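Local coordinates for CDA peptide synthetase I (PDB 4JN5), which is a nonribosomal peptide synthetase of Streptomyces coelicolor, represented here by a condensation domain that pairs two lobes of helices and mixed beta-sheet, at residues A[285-290]-A[314-319]; A[358-363]-A[389-394]; A[269-274]-A[430-435]; A[212-217]-A[343-348]. All coordinates share one frame; numbering follows the deposited sequence.

How the contacts relate
Contacts 3 and 4 are buried, whereas contacts 1 and 2 combine buried residues with partly or fully exposed ones. Contact 1 is a two-stranded antiparallel ribbon, and its backbone bonding contrasts with the purely apolar helix packing of contact 3; helix 267-283, one side of contact 3, also packs on that ribbon, its I272 touching L315. Contact 2, where a loop turns into an edge strand, depends on a single straight backbone bond and a bridging water. Its V359 and S360 lie against V289 and P314 of contact 1. Contact 4 adds aromatic packing with a water at its polar margin, and W217 meets P314. Contacts 3 and 4 do not touch, their centres lying about 28 Å apart.

Contact 1. Residues A[285-290]-A[314-319]; sequences ARDVVV and PLRLAV
V290 sends CG1 over the end of L317, where it meets CD1 at 3.5 Å, the two side chains crossing at a slant. Both belong to the buried face of the ribbon, together with V288 and L315; helix 267-283 covers V288 and L317, and helix 325-340 packs on L315 and L317. The strands run antiparallel, as in a two-stranded beta-ribbon, and V288-L317 and V290-L315 are its hydrogen-bonded pairs. V288 N reaches L317 O at 2.7 Å, and L317 N returns the bond to V288 O over the same distance. V290 and L315 exchange a similar pair of bonds, L315 N reaching V290 O at 2.9 Å. The other face carries D287, V289, R316 and A318. Here R316 bends at chi3 (59°), and the guanidinium offers its edge to D287: NH2 lies 3.4 Å from OD2 in a long, weak salt bridge, with the two planar groups 75° apart. R316 NH1 has stronger partners in L220 O and D223. Beyond the last bridge V319 N binds R286 O at 2.8 Å, while the folded R286 chain brings NH1 back to V319 O in a weak bond of 2.9 Å.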
loop_
_atom_site.group_PDB
_atom_site.type_symbol
_atom_site.label_atom_id
_atom_site.label_comp_id
_atom_site.label_asym_id
_atom_site.label_seq_id
_atom_site.Cartn_x
_atom_site.Cartn_y
_atom_site.Cartn_z
ATOM N N ALA A 285 6.968 -26.040 -8.871
ATOM C CA ALA A 285 7.593 -26.194 -7.563
ATOM C C ALA A 285 6.599 -26.676 -6.511
ATOM O O ALA A 285 5.505 -26.126 -6.375
ATOM C CB ALA A 285 8.239 -24.888 -7.128
ATOM N N ARG A 286 6.989 -27.710 -5.771
ATOM C CA ARG A 286 6.157 -28.260 -4.706
ATOM C C ARG A 286 5.949 -27.241 -3.591
ATOM O O ARG A 286 4.825 -27.008 -3.153
ATOM C CB ARG A 286 6.787 -29.534 -4.139
ATOM C CG ARG A 286 6.063 -30.100 -2.926
ATOM C CD ARG A 286 4.697 -30.655 -3.296
ATOM N NE ARG A 286 4.800 -31.849 -4.132
ATOM C CZ ARG A 286 4.680 -31.852 -5.456
ATOM N NH1 ARG A 286 4.446 -30.721 -6.108
ATOM N NH2 ARG A 286 4.792 -32.990 -6.129
ATOM N N ASP A 287 7.042 -26.640 -3.131
ATOM C CA ASP A 287 6.972 -25.620 -2.090
ATOM C C ASP A 287 6.980 -24.219 -2.694
ATOM O O ASP A 287 8.008 -23.742 -3.177
ATOM C CB ASP A 287 8.126 -25.777 -1.097
ATOM C CG ASP A 287 8.005 -27.035 -0.258
ATOM O OD1 ASP A 287 6.864 -27.469 0.006
ATOM O OD2 ASP A 287 9.052 -27.587 0.140
ATOM N N VAL A 288 5.822 -23.569 -2.663
ATOM C CA VAL A 288 5.673 -22.229 -3.216
ATOM C C VAL A 288 5.638 -21.184 -2.109
ATOM O O VAL A 288 4.917 -21.337 -1.125
ATOM C CB VAL A 288 4.391 -22.112 -4.066
ATOM C CG1 VAL A 288 4.064 -20.654 -4.346
ATOM C CG2 VAL A 288 4.537 -22.900 -5.363
ATOM N N VAL A 289 6.424 -20.125 -2.272
ATOM C CA VAL A 289 6.451 -19.043 -1.297
ATOM C C VAL A 289 5.786 -17.781 -1.837
ATOM O O VAL A 289 6.068 -17.342 -2.953
ATOM C CB VAL A 289 7.889 -18.710 -0.852
ATOM C CG1 VAL A 289 7.902 -17.446 -0.008
ATOM C CG2 VAL A 289 8.487 -19.876 -0.083
ATOM N N VAL A 290 4.896 -17.208 -1.037
ATOM C CA VAL A 290 4.228 -15.963 -1.395
ATOM C C VAL A 290 4.039 -15.099 -0.155
ATOM O O VAL A 290 3.439 -15.533 0.830
ATOM C CB VAL A 290 2.868 -16.223 -2.074
ATOM C CG1 VAL A 290 2.229 -17.482 -1.521
ATOM C CG2 VAL A 290 1.949 -15.025 -1.907
ATOM N N PRO A 314 6.269 -14.209 4.825
ATOM C CA PRO A 314 6.180 -15.246 3.791
ATOM C C PRO A 314 5.273 -16.419 4.160
ATOM O O PRO A 314 5.243 -16.850 5.313
ATOM C CB PRO A 314 7.627 -15.729 3.670
ATOM C CG PRO A 314 8.196 -15.514 5.028
ATOM C CD PRO A 314 7.542 -14.271 5.564
ATOM N N LEU A 315 4.545 -16.925 3.168
ATOM C CA LEU A 315 3.735 -18.127 3.326
ATOM C C LEU A 315 4.355 -19.283 2.553
ATOM O O LEU A 315 4.412 -19.252 1.323
ATOM C CB LEU A 315 2.313 -17.894 2.814
ATOM C CG LEU A 315 1.317 -17.147 3.698
ATOM C CD1 LEU A 315 0.060 -16.821 2.907
ATOM C CD2 LEU A 315 0.978 -17.961 4.935
ATOM N N ARG A 316 4.824 -20.299 3.271
ATOM C CA ARG A 316 5.302 -21.516 2.626
ATOM C C ARG A 316 4.123 -22.422 2.308
ATOM O O ARG A 316 3.525 -23.018 3.205
ATOM C CB ARG A 316 6.306 -22.255 3.511
ATOM C CG ARG A 316 7.683 -21.624 3.554
ATOM C CD ARG A 316 8.694 -22.571 4.181
ATOM N NE ARG A 316 8.792 -23.827 3.442
ATOM C CZ ARG A 316 9.562 -24.849 3.803
ATOM N NH1 ARG A 316 10.304 -24.767 4.898
ATOM N NH2 ARG A 316 9.589 -25.952 3.069
ATOM N N LEU A 317 3.792 -22.521 1.026
ATOM C CA LEU A 317 2.638 -23.293 0.595
ATOM C C LEU A 317 3.040 -24.505 -0.236
ATOM O O LEU A 317 3.541 -24.366 -1.350
ATOM C CB LEU A 317 1.682 -22.403 -0.201
ATOM C CG LEU A 317 1.224 -21.140 0.529
ATOM C CD1 LEU A 317 0.409 -20.251 -0.394
ATOM C CD2 LEU A 317 0.432 -21.503 1.777
ATOM N N ALA A 318 2.819 -25.694 0.314
ATOM C CA ALA A 318 3.059 -26.929 -0.421
ATOM C C ALA A 318 1.876 -27.209 -1.339
ATOM O O ALA A 318 0.730 -27.225 -0.893
ATOM C CB ALA A 318 3.276 -28.089 0.539
ATOM N N VAL A 319 2.152 -27.419 -2.620
ATOM C CA VAL A 319 1.090 -27.648 -3.591
ATOM C C VAL A 319 1.380 -28.838 -4.500
ATOM O O VAL A 319 2.383 -28.860 -5.210
ATOM C CB VAL A 319 0.852 -26.405 -4.471
ATOM C CG1 VAL A 319 -0.236 -26.686 -5.495
ATOM C CG2 VAL A 319 0.487 -25.205 -3.614
#

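Contact 2. Residues A[358-363]-A[389-394]; sequences GVSGPT and PTTDLN
T363, D392 and L393 have the most surface buried here, about half the total. The backbone of T363 donates from N to L393 O at 2.9 Å, an almost straight bond (174°) that opens the parallel pairing of T363 with N394. The side chains of that pair lie alongside each other and point the same way, T363 CB coming to 3.4 Å from N394 OD1. L393 O is gripped a second time by a water, which donates to it at 2.8 Å and to G361 O at the same distance. This water also meets T390 OG1 and, weakly, T363 OG1, and sits between the two segments just before they pair. D392 packs beside residues 361-362: with CG anti to the backbone N (chi1 -175°), its OD2 comes up to the peptide between G361 and P362, 3.7 Å from G361 C, while OD1 bonds to Y416 OH. The same residue is fixed by an ST turn in which D392 N donates to T390 OG1 at 3.1 Å. In the fold, 363-366 is the edge strand of a four-stranded mixed sheet beside 393-398, the chain arrives there from helix 347-354, and P362 is bonded through its backbone to S291 of strand 287-294.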
loop_
_atom_site.group_PDB
_atom_site.type_symbol
_atom_site.label_atom_id
_atom_site.label_comp_id
_atom_site.label_asym_id
_atom_site.label_seq_id
_atom_site.Cartn_x
_atom_site.Cartn_y
_atom_site.Cartn_z
ATOM N N GLY A 358 17.335 -13.389 0.809
ATOM C CA GLY A 358 16.294 -13.635 1.789
ATOM C C GLY A 358 15.179 -14.507 1.244
ATOM O O GLY A 358 15.374 -15.249 0.282
ATOM N N VAL A 359 14.008 -14.416 1.865
ATOM C CA VAL A 359 12.846 -15.186 1.438
ATOM C C VAL A 359 12.027 -14.398 0.423
ATOM O O VAL A 359 11.259 -13.507 0.789
ATOM C CB VAL A 359 11.949 -15.552 2.633
ATOM C CG1 VAL A 359 10.741 -16.348 2.163
ATOM C CG2 VAL A 359 12.742 -16.334 3.669
ATOM N N SER A 360 12.187 -14.732 -0.853
ATOM C CA SER A 360 11.548 -13.971 -1.921
ATOM C C SER A 360 10.343 -14.690 -2.528
ATOM O O SER A 360 9.875 -15.701 -2.006
ATOM C CB SER A 360 12.564 -13.616 -3.012
ATOM O OG SER A 360 12.029 -12.674 -3.928
ATOM N N GLY A 361 9.856 -14.153 -3.642
ATOM C CA GLY A 361 8.636 -14.628 -4.266
ATOM C C GLY A 361 7.695 -13.454 -4.448
ATOM O O GLY A 361 8.001 -12.347 -4.010
ATOM N N PRO A 362 6.545 -13.685 -5.094
ATOM C CA PRO A 362 5.599 -12.586 -5.315
ATOM C C PRO A 362 4.917 -12.169 -4.019
ATOM O O PRO A 362 4.689 -13.002 -3.142
ATOM C CB PRO A 362 4.575 -13.201 -6.270
ATOM C CG PRO A 362 4.606 -14.649 -5.957
ATOM C CD PRO A 362 6.038 -14.963 -5.618
ATOM N N THR A 363 4.604 -10.884 -3.902
ATOM C CA THR A 363 3.840 -10.392 -2.766
ATOM C C THR A 363 2.391 -10.193 -3.189
ATOM O O THR A 363 2.113 -9.502 -4.169
ATOM C CB THR A 363 4.408 -9.064 -2.231
ATOM O OG1 THR A 363 5.759 -9.260 -1.798
ATOM C CG2 THR A 363 3.573 -8.557 -1.063
ATOM N N PRO A 389 8.389 -0.492 -3.608
ATOM C CA PRO A 389 9.423 -1.179 -4.386
ATOM C C PRO A 389 9.375 -2.691 -4.182
ATOM O O PRO A 389 8.884 -3.162 -3.155
ATOM C CB PRO A 389 10.725 -0.605 -3.819
ATOM C CG PRO A 389 10.376 -0.195 -2.429
ATOM C CD PRO A 389 8.959 0.295 -2.501
ATOM N N THR A 390 9.878 -3.438 -5.159
ATOM C CA THR A 390 9.892 -4.892 -5.076
ATOM C C THR A 390 11.138 -5.460 -5.743
ATOM O O THR A 390 11.735 -4.824 -6.611
ATOM C CB THR A 390 8.643 -5.507 -5.734
ATOM O OG1 THR A 390 8.651 -6.928 -5.549
ATOM C CG2 THR A 390 8.610 -5.189 -7.223
ATOM N N THR A 391 11.528 -6.660 -5.327
ATOM C CA THR A 391 12.661 -7.348 -5.929
ATOM C C THR A 391 12.166 -8.274 -7.029
ATOM O O THR A 391 12.930 -8.695 -7.899
ATOM C CB THR A 391 13.422 -8.187 -4.894
ATOM O OG1 THR A 391 12.627 -9.320 -4.520
ATOM C CG2 THR A 391 13.731 -7.355 -3.658
ATOM N N ASP A 392 10.875 -8.586 -6.983
ATOM C CA ASP A 392 10.275 -9.496 -7.947
ATOM C C ASP A 392 8.957 -8.945 -8.480
ATOM O O ASP A 392 8.921 -8.323 -9.541
ATOM C CB ASP A 392 10.060 -10.873 -7.319
ATOM C CG ASP A 392 9.547 -11.895 -8.313
ATOM O OD1 ASP A 392 9.761 -11.699 -9.529
ATOM O OD2 ASP A 392 8.936 -12.894 -7.880
ATOM N N LEU A 393 7.878 -9.168 -7.734
ATOM C CA LEU A 393 6.550 -8.764 -8.182
ATOM C C LEU A 393 5.600 -8.458 -7.025
ATOM O O LEU A 393 5.642 -9.108 -5.981
ATOM C CB LEU A 393 5.944 -9.853 -9.073
ATOM C CG LEU A 393 4.515 -9.622 -9.571
ATOM C CD1 LEU A 393 4.469 -8.433 -10.514
ATOM C CD2 LEU A 393 3.982 -10.868 -10.256
ATOM N N ASN A 394 4.748 -7.457 -7.224
ATOM C CA ASN A 394 3.668 -7.152 -6.293
ATOM C C ASN A 394 2.320 -7.279 -6.989
ATOM O O ASN A 394 2.058 -6.589 -7.974
ATOM C CB ASN A 394 3.807 -5.736 -5.730
ATOM C CG ASN A 394 5.029 -5.567 -4.850
ATOM O OD1 ASN A 394 5.536 -6.530 -4.275
ATOM N ND2 ASN A 394 5.504 -4.332 -4.734
HETATM O O HOH W 1 7.880 -9.598 -4.306
#

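Contact 3. Residues A[269-274]-A[430-435]; sequences RVVIAG and RFLAEL
The ring of F431 points its edge at G274 O, with CE2 4.3 Å away and the oxygen near the ring plane. Over one face sits L435 of its own helix, whose CG stands 4.1 Å above the plane toward the rim. A277, F278 and R281, further along helix 267-283, also touch this phenylalanine, as do V446 and L448 of the C-terminal tail. The segments come nearest at G274, with 5.5 Å between its CA and that of L432. Because G274 lacks a side chain, the leucines meet backbone: its CA faces L432 CD1 at 3.8 Å and L435 CD1 at 3.9 Å. L432 extends anti to its main-chain nitrogen (chi1 176°), which lays its branch across the helix surface between G274 and V271, and its other methyl, CD2, just meets V271 CG2 at 4.5 Å. Helix 267-283 here crosses helix 418-437, the last of the chain, at 119°, the segment axes 9.9 Å apart at their closest. V271 also touches V366 of strand 363-366. V270 O, beside L432 CD1, is already bonded to G274 N. With no polar pairing between the two segments, cohesion probably comes from burying apolar surface.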
loop_
_atom_site.group_PDB
_atom_site.type_symbol
_atom_site.label_atom_id
_atom_site.label_comp_id
_atom_site.label_asym_id
_atom_site.label_seq_id
_atom_site.Cartn_x
_atom_site.Cartn_y
_atom_site.Cartn_z
ATOM N N ARG A 269 -8.229 -15.000 0.832
ATOM C CA ARG A 269 -7.555 -16.290 0.916
ATOM C C ARG A 269 -7.698 -17.042 -0.403
ATOM O O ARG A 269 -6.822 -17.818 -0.787
ATOM C CB ARG A 269 -8.134 -17.126 2.060
ATOM C CG ARG A 269 -8.019 -16.475 3.432
ATOM C CD ARG A 269 -6.566 -16.340 3.867
ATOM N NE ARG A 269 -6.438 -15.677 5.162
ATOM C CZ ARG A 269 -6.451 -16.309 6.331
ATOM N NH1 ARG A 269 -6.589 -17.627 6.374
ATOM N NH2 ARG A 269 -6.327 -15.622 7.459
ATOM N N VAL A 270 -8.806 -16.803 -1.096
ATOM C CA VAL A 270 -9.057 -17.443 -2.381
ATOM C C VAL A 270 -8.095 -16.928 -3.450
ATOM O O VAL A 270 -7.570 -17.700 -4.253
ATOM C CB VAL A 270 -10.508 -17.222 -2.842
ATOM C CG1 VAL A 270 -10.732 -17.852 -4.209
ATOM C CG2 VAL A 270 -11.479 -17.792 -1.817
ATOM N N VAL A 271 -7.864 -15.619 -3.453
ATOM C CA VAL A 271 -6.934 -15.013 -4.397
ATOM C C VAL A 271 -5.510 -15.507 -4.160
ATOM O O VAL A 271 -4.784 -15.812 -5.108
ATOM C CB VAL A 271 -6.964 -13.477 -4.309
ATOM C CG1 VAL A 271 -5.853 -12.873 -5.160
ATOM C CG2 VAL A 271 -8.324 -12.950 -4.741
ATOM N N ILE A 272 -5.116 -15.587 -2.893
ATOM C CA ILE A 272 -3.778 -16.047 -2.532
ATOM C C ILE A 272 -3.556 -17.496 -2.956
ATOM O O ILE A 272 -2.490 -17.849 -3.457
ATOM C CB ILE A 272 -3.515 -15.910 -1.020
ATOM C CG1 ILE A 272 -3.592 -14.444 -0.595
ATOM C CG2 ILE A 272 -2.156 -16.494 -0.659
ATOM C CD1 ILE A 272 -3.526 -14.241 0.900
ATOM N N ALA A 273 -4.566 -18.336 -2.750
ATOM C CA ALA A 273 -4.497 -19.719 -3.202
ATOM C C ALA A 273 -4.376 -19.758 -4.721
ATOM O O ALA A 273 -3.642 -20.577 -5.273
ATOM C CB ALA A 273 -5.720 -20.493 -2.743
ATOM N N GLY A 274 -5.099 -18.863 -5.390
ATOM C CA GLY A 274 -5.038 -18.747 -6.835
ATOM C C GLY A 274 -3.632 -18.444 -7.318
ATOM O O GLY A 274 -3.152 -19.052 -8.274
ATOM N N ARG A 430 -7.668 -14.917 -15.809
ATOM C CA ARG A 430 -8.465 -15.954 -16.456
ATOM C C ARG A 430 -8.342 -17.256 -15.673
ATOM O O ARG A 430 -9.337 -17.922 -15.388
ATOM C CB ARG A 430 -8.006 -16.167 -17.900
ATOM C CG ARG A 430 -8.161 -14.948 -18.792
ATOM C CD ARG A 430 -9.622 -14.567 -18.954
ATOM N NE ARG A 430 -9.786 -13.346 -19.736
ATOM C CZ ARG A 430 -10.964 -12.819 -20.057
ATOM N NH1 ARG A 430 -12.085 -13.410 -19.666
ATOM N NH2 ARG A 430 -11.022 -11.703 -20.771
ATOM N N PHE A 431 -7.110 -17.607 -15.321
ATOM C CA PHE A 431 -6.839 -18.813 -14.553
ATOM C C PHE A 431 -7.520 -18.750 -13.190
ATOM O O PHE A 431 -8.149 -19.715 -12.752
ATOM C CB PHE A 431 -5.331 -18.997 -14.386
ATOM C CG PHE A 431 -4.945 -20.260 -13.675
ATOM C CD1 PHE A 431 -5.151 -21.493 -14.267
ATOM C CD2 PHE A 431 -4.358 -20.213 -12.422
ATOM C CE1 PHE A 431 -4.791 -22.659 -13.617
ATOM C CE2 PHE A 431 -3.995 -21.374 -11.768
ATOM C CZ PHE A 431 -4.212 -22.598 -12.366
ATOM N N LEU A 432 -7.395 -17.604 -12.528
ATOM C CA LEU A 432 -7.993 -17.393 -11.216
ATOM C C LEU A 432 -9.508 -17.576 -11.252
ATOM O O LEU A 432 -10.082 -18.244 -10.391
ATOM C CB LEU A 432 -7.648 -15.999 -10.689
ATOM C CG LEU A 432 -8.289 -15.590 -9.361
ATOM C CD1 LEU A 432 -7.826 -16.500 -8.235
ATOM C CD2 LEU A 432 -7.976 -14.136 -9.041
ATOM N N ALA A 433 -10.150 -16.977 -12.250
ATOM C CA ALA A 433 -11.596 -17.081 -12.405
ATOM C C ALA A 433 -11.996 -18.508 -12.758
ATOM O O ALA A 433 -13.099 -18.953 -12.440
ATOM C CB ALA A 433 -12.086 -16.114 -13.468
ATOM N N GLU A 434 -11.090 -19.222 -13.419
ATOM C CA GLU A 434 -11.338 -20.607 -13.795
ATOM C C GLU A 434 -11.342 -21.490 -12.554
ATOM O O GLU A 434 -12.133 -22.428 -12.447
ATOM C CB GLU A 434 -10.274 -21.088 -14.781
ATOM C CG GLU A 434 -10.689 -22.302 -15.585
ATOM C CD GLU A 434 -11.839 -22.006 -16.525
ATOM O OE1 GLU A 434 -11.972 -20.840 -16.952
ATOM O OE2 GLU A 434 -12.612 -22.937 -16.832
ATOM N N LEU A 435 -10.449 -21.183 -11.619
ATOM C CA LEU A 435 -10.375 -21.902 -10.353
ATOM C C LEU A 435 -11.599 -21.609 -9.496
ATOM O O LEU A 435 -12.212 -22.518 -8.941
ATOM C CB LEU A 435 -9.109 -21.513 -9.588
ATOM C CG LEU A 435 -7.761 -21.910 -10.190
ATOM C CD1 LEU A 435 -6.622 -21.265 -9.417
ATOM C CD2 LEU A 435 -7.606 -23.422 -10.213
#

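Contact 4. Residues A[212-217]-A[343-348]; sequences RDRAYW and SRFRGE
F345, in the loop leading into helix 347-354, whose N-cap position R346 holds, joins the start of that helix to helix 208-220 by lying against R214, W217 and D213. R214 CA stands over one face of the phenyl ring, 4.0 Å from its centroid and 21° off the normal, a CH-pi contact extended by R214 CB, which reaches F345 CE1 at 3.4 Å. The R214 chain then carries its guanidinium away. Among the aromatic groups, W217 comes to F345 from the same side of the phenyl plane as R214: the five-membered ring and the phenyl are nearly parallel (17°) but slid apart, with centroids separated by 5.3 Å, so there is little overlap. Their closest atoms are W217 CD1 and F345 CD2, at 3.6 Å. The phenyl gets there with CG anti to the amide nitrogen (chi1 -171°), while its CB packs on D213 CB at 3.9 Å. Polar links lie at the margin. A water donates to D213 OD2 at 2.7 Å and accepts from R344 N at 2.9 Å, joining helix to loop. D213 OD2 also bonds to Y204 OH and OD1 to R209 and H342, whereas W217 NE1 is bound by H342 O. F345 is thus probably held mainly by van der Waals and CH-pi contact, while the buried carboxylate of D213, with these polar partners and the charge of R209, is probably stabilised as an anion.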
loop_
_atom_site.group_PDB
_atom_site.type_symbol
_atom_site.label_atom_id
_atom_site.label_comp_id
_atom_site.label_asym_id
_atom_site.label_seq_id
_atom_site.Cartn_x
_atom_site.Cartn_y
_atom_site.Cartn_z
ATOM N N ARG A 212 10.191 -15.843 20.550
ATOM C CA ARG A 212 9.406 -16.957 20.029
ATOM C C ARG A 212 9.001 -16.730 18.575
ATOM O O ARG A 212 9.015 -17.660 17.768
ATOM C CB ARG A 212 8.168 -17.209 20.894
ATOM C CG ARG A 212 8.451 -17.914 22.217
ATOM C CD ARG A 212 9.094 -19.282 22.002
ATOM N NE ARG A 212 10.544 -19.201 21.833
ATOM C CZ ARG A 212 11.324 -20.237 21.538
ATOM N NH1 ARG A 212 10.797 -21.443 21.370
ATOM N NH2 ARG A 212 12.633 -20.068 21.406
ATOM N N ASP A 213 8.641 -15.494 18.244
ATOM C CA ASP A 213 8.280 -15.156 16.873
ATOM C C ASP A 213 9.464 -15.362 15.935
ATOM O O ASP A 213 9.324 -15.973 14.874
ATOM C CB ASP A 213 7.775 -13.715 16.776
ATOM C CG ASP A 213 6.404 -13.535 17.394
ATOM O OD1 ASP A 213 5.710 -14.550 17.608
ATOM O OD2 ASP A 213 6.016 -12.379 17.659
ATOM N N ARG A 214 10.628 -14.857 16.328
ATOM C CA ARG A 214 11.827 -15.006 15.515
ATOM C C ARG A 214 12.194 -16.478 15.359
ATOM O O ARG A 214 12.580 -16.920 14.277
ATOM C CB ARG A 214 13.000 -14.234 16.118
ATOM C CG ARG A 214 14.244 -14.241 15.244
ATOM C CD ARG A 214 15.378 -13.458 15.881
ATOM N NE ARG A 214 15.847 -14.083 17.113
ATOM C CZ ARG A 214 16.818 -13.590 17.875
ATOM N NH1 ARG A 214 17.425 -12.461 17.534
ATOM N NH2 ARG A 214 17.180 -14.227 18.981
ATOM N N ALA A 215 12.070 -17.232 16.447
ATOM C CA ALA A 215 12.356 -18.660 16.418
ATOM C C ALA A 215 11.447 -19.363 15.417
ATOM O O ALA A 215 11.902 -20.180 14.615
ATOM C CB ALA A 215 12.189 -19.263 17.804
ATOM N N TYR A 216 10.161 -19.034 15.465
ATOM C CA TYR A 216 9.179 -19.622 14.559
ATOM C C TYR A 216 9.552 -19.411 13.094
ATOM O O TYR A 216 9.532 -20.350 12.299
ATOM C CB TYR A 216 7.790 -19.042 14.836
ATOM C CG TYR A 216 6.746 -19.418 13.810
ATOM C CD1 TYR A 216 6.023 -20.599 13.923
ATOM C CD2 TYR A 216 6.476 -18.586 12.730
ATOM C CE1 TYR A 216 5.064 -20.943 12.987
ATOM C CE2 TYR A 216 5.520 -18.922 11.790
ATOM C CZ TYR A 216 4.818 -20.100 11.922
ATOM O OH TYR A 216 3.866 -20.434 10.987
ATOM N N TRP A 217 9.894 -18.176 12.742
ATOM C CA TRP A 217 10.198 -17.836 11.355
ATOM C C TRP A 217 11.538 -18.392 10.881
ATOM O O TRP A 217 11.638 -18.919 9.774
ATOM C CB TRP A 217 10.131 -16.323 11.144
ATOM C CG TRP A 217 8.741 -15.797 11.261
ATOM C CD1 TRP A 217 8.232 -15.038 12.272
ATOM C CD2 TRP A 217 7.667 -16.015 10.341
ATOM N NE1 TRP A 217 6.908 -14.761 12.034
ATOM C CE2 TRP A 217 6.537 -15.349 10.854
ATOM C CE3 TRP A 217 7.552 -16.707 9.131
ATOM C CZ2 TRP A 217 5.310 -15.353 10.199
ATOM C CZ3 TRP A 217 6.333 -16.708 8.482
ATOM C CH2 TRP A 217 5.228 -16.037 9.017
ATOM N N SER A 343 2.744 -12.409 13.790
ATOM C CA SER A 343 2.701 -11.293 12.847
ATOM C C SER A 343 3.616 -10.121 13.208
ATOM O O SER A 343 4.043 -9.369 12.331
ATOM C CB SER A 343 1.262 -10.797 12.684
ATOM O OG SER A 343 0.701 -10.441 13.938
ATOM N N ARG A 344 3.911 -9.964 14.494
ATOM C CA ARG A 344 4.713 -8.836 14.966
ATOM C C ARG A 344 6.139 -8.833 14.412
ATOM O O ARG A 344 6.753 -7.775 14.277
ATOM C CB ARG A 344 4.751 -8.814 16.495
ATOM C CG ARG A 344 3.721 -7.908 17.153
ATOM C CD ARG A 344 4.200 -6.463 17.197
ATOM N NE ARG A 344 3.531 -5.702 18.249
ATOM C CZ ARG A 344 3.738 -4.411 18.488
ATOM N NH1 ARG A 344 4.595 -3.725 17.744
ATOM N NH2 ARG A 344 3.086 -3.803 19.469
ATOM N N PHE A 345 6.664 -10.012 14.097
ATOM C CA PHE A 345 8.037 -10.125 13.610
ATOM C C PHE A 345 8.196 -9.522 12.217
ATOM O O PHE A 345 7.366 -9.739 11.336
ATOM C CB PHE A 345 8.497 -11.585 13.613
ATOM C CG PHE A 345 9.962 -11.758 13.323
ATOM C CD1 PHE A 345 10.912 -11.467 14.288
ATOM C CD2 PHE A 345 10.389 -12.217 12.088
ATOM C CE1 PHE A 345 12.260 -11.624 14.025
ATOM C CE2 PHE A 345 11.736 -12.379 11.820
ATOM C CZ PHE A 345 12.672 -12.081 12.789
ATOM N N ARG A 346 9.272 -8.764 12.029
ATOM C CA ARG A 346 9.520 -8.074 10.770
ATOM C C ARG A 346 10.053 -9.028 9.706
ATOM O O ARG A 346 11.009 -9.768 9.945
ATOM C CB ARG A 346 10.515 -6.929 10.981
ATOM C CG ARG A 346 10.101 -5.925 12.046
ATOM C CD ARG A 346 8.874 -5.142 11.614
ATOM N NE ARG A 346 9.092 -4.464 10.341
ATOM C CZ ARG A 346 8.176 -3.731 9.718
ATOM N NH1 ARG A 346 6.972 -3.577 10.253
ATOM N NH2 ARG A 346 8.464 -3.154 8.557
ATOM N N GLY A 347 9.432 -9.003 8.531
ATOM C CA GLY A 347 9.883 -9.812 7.414
ATOM C C GLY A 347 11.280 -9.425 6.970
ATOM O O GLY A 347 12.051 -10.265 6.505
ATOM N N GLU A 348 11.608 -8.146 7.114
ATOM C CA GLU A 348 12.932 -7.655 6.754
ATOM C C GLU A 348 14.007 -8.244 7.662
ATOM O O GLU A 348 15.089 -8.604 7.201
ATOM C CB GLU A 348 12.978 -6.127 6.802
ATOM C CG GLU A 348 14.377 -5.554 6.645
ATOM C CD GLU A 348 15.102 -6.107 5.429
ATOM O OE1 GLU A 348 14.448 -6.309 4.384
ATOM O OE2 GLU A 348 16.325 -6.348 5.523
HETATM O O HOH W 2 3.554 -11.574 16.838
#